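Local coordinates for exported protein (Bacteroides fragilis, PDB 3MSW) that is of unknown function but is a putative exported protein that folds as a single-layer antiparallel beta-sheet built from beta-hairpin repeats, at residues R76-W88 and D96-N108. Residues are numbered along the deposited sequence; the frame is centred on the assembly and turned at random. Where two conformers were deposited one is given.
Sequences RYETETSVEYSVW and DLSKKYIYITDNN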
# COMPACT_ATOMS: atom_id res chain seq x y z
N ARG A 76 10.23 -8.67 4.83
CA ARG A 76 10.47 -8.95 6.24
C ARG A 76 11.82 -9.57 6.41
O ARG A 76 12.21 -10.48 5.67
CB ARG A 76 9.39 -9.89 6.80
CG ARG A 76 7.96 -9.30 6.72
CD ARG A 76 7.60 -8.40 7.90
NE ARG A 76 7.59 -9.15 9.15
CZ ARG A 76 8.55 -9.07 10.07
NH1 ARG A 76 9.57 -8.23 9.91
NH2 ARG A 76 8.49 -9.83 11.16
N TYR A 77 12.55 -9.03 7.38
CA TYR A 77 13.88 -9.47 7.76
C TYR A 77 13.93 -9.52 9.30
O TYR A 77 14.80 -8.91 9.90
CB TYR A 77 14.95 -8.51 7.23
CG TYR A 77 14.86 -8.21 5.75
CD1 TYR A 77 15.45 -9.04 4.82
CD2 TYR A 77 14.27 -7.03 5.30
CE1 TYR A 77 15.41 -8.75 3.46
CE2 TYR A 77 14.24 -6.72 3.94
CZ TYR A 77 14.81 -7.58 3.03
OH TYR A 77 14.79 -7.30 1.69
N GLU A 78 12.94 -10.20 9.91
CA GLU A 78 12.79 -10.46 11.34
C GLU A 78 12.51 -9.19 12.12
O GLU A 78 11.34 -8.78 12.19
CB GLU A 78 13.99 -11.27 11.89
CG GLU A 78 13.74 -11.99 13.19
CD GLU A 78 14.94 -12.78 13.69
OE1 GLU A 78 15.31 -13.77 13.02
OE2 GLU A 78 15.54 -12.37 14.71
N THR A 79 13.59 -8.54 12.66
CA THR A 79 13.46 -7.29 13.39
C THR A 79 13.27 -6.10 12.41
O THR A 79 12.91 -5.02 12.83
CB THR A 79 14.66 -7.05 14.33
OG1 THR A 79 15.88 -6.95 13.58
CG2 THR A 79 14.77 -8.10 15.44
N GLU A 80 13.56 -6.30 11.12
CA GLU A 80 13.44 -5.23 10.13
C GLU A 80 12.36 -5.50 9.09
O GLU A 80 12.28 -6.61 8.56
CB GLU A 80 14.80 -4.96 9.47
CG GLU A 80 14.74 -3.82 8.45
CD GLU A 80 16.03 -3.44 7.77
OE1 GLU A 80 17.12 -3.67 8.35
OE2 GLU A 80 15.96 -2.88 6.65
N THR A 81 11.54 -4.49 8.79
CA THR A 81 10.52 -4.54 7.75
C THR A 81 10.81 -3.37 6.82
O THR A 81 10.92 -2.22 7.27
CB THR A 81 9.08 -4.43 8.32
OG1 THR A 81 8.85 -5.48 9.25
CG2 THR A 81 7.99 -4.53 7.22
N SER A 82 10.90 -3.66 5.53
CA SER A 82 11.14 -2.65 4.51
C SER A 82 9.89 -2.62 3.59
O SER A 82 9.44 -3.68 3.16
CB SER A 82 12.39 -3.05 3.72
OG SER A 82 12.85 -2.03 2.86
N VAL A 83 9.33 -1.42 3.32
CA VAL A 83 8.12 -1.20 2.50
C VAL A 83 8.47 -0.25 1.35
O VAL A 83 8.92 0.87 1.59
CB VAL A 83 6.94 -0.62 3.38
CG1 VAL A 83 5.68 -0.41 2.56
CG2 VAL A 83 6.65 -1.48 4.60
N GLU A 84 8.30 -0.70 0.10
CA GLU A 84 8.56 0.17 -1.05
C GLU A 84 7.26 0.39 -1.77
O GLU A 84 6.61 -0.58 -2.21
CB GLU A 84 9.60 -0.42 -2.02
CG GLU A 84 11.02 -0.36 -1.48
CD GLU A 84 12.09 -0.93 -2.38
OE1 GLU A 84 11.79 -1.28 -3.54
OE2 GLU A 84 13.24 -1.06 -1.91
N TYR A 85 6.92 1.67 -1.96
CA TYR A 85 5.71 2.09 -2.65
C TYR A 85 6.09 2.65 -4.02
O TYR A 85 6.89 3.58 -4.09
CB TYR A 85 5.00 3.15 -1.81
CG TYR A 85 3.80 3.77 -2.48
CD1 TYR A 85 2.61 3.05 -2.62
CD2 TYR A 85 3.82 5.08 -2.92
CE1 TYR A 85 1.48 3.62 -3.19
CE2 TYR A 85 2.71 5.65 -3.54
CZ TYR A 85 1.54 4.93 -3.65
OH TYR A 85 0.44 5.49 -4.25
N SER A 86 5.52 2.09 -5.09
CA SER A 86 5.79 2.53 -6.46
C SER A 86 4.49 2.95 -7.14
O SER A 86 3.44 2.37 -6.88
CB SER A 86 6.43 1.40 -7.27
OG SER A 86 7.73 1.09 -6.79
N VAL A 87 4.56 3.96 -8.00
CA VAL A 87 3.40 4.49 -8.71
C VAL A 87 3.49 4.03 -10.16
O VAL A 87 4.57 4.11 -10.76
CB VAL A 87 3.34 6.05 -8.59
CG1 VAL A 87 2.15 6.62 -9.35
CG2 VAL A 87 3.26 6.47 -7.13
N TRP A 88 2.37 3.55 -10.73
CA TRP A 88 2.34 3.13 -12.13
C TRP A 88 2.49 4.36 -13.03
O TRP A 88 1.75 5.35 -12.87
CB TRP A 88 1.03 2.38 -12.46
CG TRP A 88 0.93 1.94 -13.89
CD1 TRP A 88 0.14 2.48 -14.86
CD2 TRP A 88 1.67 0.88 -14.52
NE1 TRP A 88 0.33 1.82 -16.06
CE2 TRP A 88 1.24 0.81 -15.87
CE3 TRP A 88 2.62 -0.05 -14.06
CZ2 TRP A 88 1.76 -0.12 -16.77
CZ3 TRP A 88 3.12 -0.99 -14.95
CH2 TRP A 88 2.66 -1.04 -16.28
N ASP A 96 7.26 3.48 -11.11
CA ASP A 96 8.28 4.39 -10.58
C ASP A 96 8.32 4.29 -9.05
O ASP A 96 7.30 4.50 -8.39
CB ASP A 96 7.98 5.84 -10.98
CG ASP A 96 8.15 6.19 -12.46
OD1 ASP A 96 8.80 5.40 -13.18
OD2 ASP A 96 7.65 7.25 -12.87
N LEU A 97 9.51 4.01 -8.47
CA LEU A 97 9.72 3.95 -7.02
C LEU A 97 9.38 5.34 -6.46
O LEU A 97 9.79 6.32 -7.05
CB LEU A 97 11.19 3.57 -6.70
CG LEU A 97 11.52 2.07 -6.64
CD1 LEU A 97 13.02 1.86 -6.49
CD2 LEU A 97 10.82 1.39 -5.47
N SER A 98 8.52 5.43 -5.42
CA SER A 98 8.09 6.74 -4.92
C SER A 98 8.43 6.97 -3.43
O SER A 98 9.04 8.00 -3.08
CB SER A 98 6.60 6.95 -5.19
OG SER A 98 6.04 8.09 -4.57
N LYS A 99 8.01 6.04 -2.56
CA LYS A 99 8.22 6.14 -1.11
C LYS A 99 8.81 4.85 -0.56
O LYS A 99 8.52 3.76 -1.06
CB LYS A 99 6.91 6.47 -0.36
CG LYS A 99 6.20 7.78 -0.78
CD LYS A 99 6.92 9.09 -0.27
CE LYS A 99 7.35 9.16 1.21
NZ LYS A 99 6.24 9.48 2.16
N LYS A 100 9.62 4.97 0.49
CA LYS A 100 10.19 3.80 1.16
C LYS A 100 10.09 3.98 2.65
O LYS A 100 10.37 5.08 3.16
CB LYS A 100 11.63 3.53 0.72
CG LYS A 100 12.22 2.24 1.29
CD LYS A 100 13.67 2.06 0.91
CE LYS A 100 14.10 0.61 0.99
NZ LYS A 100 15.56 0.47 0.79
N TYR A 101 9.66 2.93 3.36
CA TYR A 101 9.57 2.95 4.82
C TYR A 101 10.31 1.80 5.42
O TYR A 101 10.21 0.68 4.90
CB TYR A 101 8.12 2.94 5.33
CG TYR A 101 7.26 3.96 4.62
CD1 TYR A 101 7.27 5.29 5.01
CD2 TYR A 101 6.46 3.59 3.55
CE1 TYR A 101 6.55 6.26 4.29
CE2 TYR A 101 5.75 4.54 2.82
CZ TYR A 101 5.78 5.87 3.21
OH TYR A 101 5.04 6.80 2.54
N ILE A 102 11.05 2.07 6.51
CA ILE A 102 11.78 1.03 7.24
C ILE A 102 11.32 1.05 8.71
O ILE A 102 11.32 2.12 9.34
CB ILE A 102 13.34 1.10 7.13
CG1 ILE A 102 13.82 1.00 5.66
CG2 ILE A 102 14.00 0.01 7.99
CD1 ILE A 102 15.34 1.28 5.48
N TYR A 103 10.95 -0.13 9.25
CA TYR A 103 10.53 -0.27 10.65
C TYR A 103 11.44 -1.29 11.30
O TYR A 103 11.53 -2.43 10.86
CB TYR A 103 9.06 -0.72 10.76
CG TYR A 103 8.11 0.14 9.95
CD1 TYR A 103 7.57 1.31 10.48
CD2 TYR A 103 7.75 -0.22 8.66
CE1 TYR A 103 6.71 2.11 9.73
CE2 TYR A 103 6.90 0.57 7.90
CZ TYR A 103 6.39 1.74 8.43
OH TYR A 103 5.53 2.49 7.68
N ILE A 104 12.14 -0.86 12.35
CA ILE A 104 13.04 -1.71 13.10
C ILE A 104 12.43 -1.97 14.47
O ILE A 104 12.14 -1.01 15.20
CB ILE A 104 14.48 -1.11 13.18
CG1 ILE A 104 15.06 -0.97 11.74
CG2 ILE A 104 15.40 -1.97 14.08
CD1 ILE A 104 16.24 -0.07 11.63
N THR A 105 12.26 -3.25 14.84
CA THR A 105 11.79 -3.60 16.19
C THR A 105 12.90 -4.31 16.95
O THR A 105 13.94 -4.66 16.37
CB THR A 105 10.55 -4.52 16.15
OG1 THR A 105 10.94 -5.83 15.75
CG2 THR A 105 9.40 -3.97 15.28
N ASP A 106 12.68 -4.56 18.25
CA ASP A 106 13.60 -5.39 19.03
C ASP A 106 13.04 -6.83 18.92
O ASP A 106 12.09 -7.07 18.17
CB ASP A 106 13.74 -4.90 20.49
CG ASP A 106 12.50 -4.92 21.37
OD1 ASP A 106 11.51 -5.58 20.99
OD2 ASP A 106 12.53 -4.32 22.46
N ASN A 107 13.62 -7.77 19.66
CA ASN A 107 13.20 -9.17 19.65
C ASN A 107 11.80 -9.41 20.26
O ASN A 107 11.29 -10.51 20.14
CB ASN A 107 14.26 -10.02 20.38
CG ASN A 107 15.63 -10.05 19.71
OD1 ASN A 107 16.66 -10.20 20.38
ND2 ASN A 107 15.69 -9.97 18.38
N ASN A 108 11.22 -8.40 20.96
CA ASN A 108 9.88 -8.51 21.57
C ASN A 108 8.81 -7.82 20.74
O ASN A 108 7.66 -7.72 21.18
CB ASN A 108 9.86 -7.97 23.02
CG ASN A 108 10.91 -8.55 23.94
OD1 ASN A 108 11.15 -9.76 23.97
ND2 ASN A 108 11.51 -7.70 24.77
O HOH W 1 9.78 -6.83 13.38
O HOH W 2 9.88 -4.61 11.64
O HOH W 3 15.93 -2.03 2.60
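Tyr85 O accepts two backbone N-H groups from the facing strand. Ser98 N lies 2.8 Å from Tyr85 O, in its carbonyl plane, while Lys99 N is longer at 3.1 Å and tilted from that plane. Ser98 and Lys99 thus both face Tyr85, a classic beta bulge that shifts the register by one residue. Val83 pairs with Tyr101 and Thr81 with Tyr103, each through two N-H to O bonds, and Val87 pairs likewise with Asp96 beyond the bulge. At the open end of the hairpin, Thr105 N donates to Thr79 O at 2.8 Å.

One face carries Val83, Tyr85, Tyr101 and Tyr103. The two methyls of Val83 part: CG1 meets Tyr101 CD2 at 4.2 Å, and CG2 comes in the ring plane to the edge of Tyr103, 3.9 Å from CE2. With CG anti to the backbone N (chi1 175°), the Tyr85 ring lies beside the bulge, its CD2 coming obliquely to 4.0 Å from Ser98 CB.

Glu84 and Lys100 lie side by side on the other face. Their salt bridge is long, with Glu84 OE2 3.9 Å from Lys100 NZ. A water joins Lys100 NZ to Ser82 OG. Leu97 CD2 packs 3.4 Å from Glu84 OE1.

None of the touching residues is buried, as expected of a single-layer sheet. The contact is the body of hairpin 80-89 and 94-105, within nine antiparallel strands in chain order. Strand 65-77, joined by a type II' turn, flanks it through backbone bonds such as Glu84 with Val73; strand 111-120 borders the other side, where Tyr101 touches Ala116.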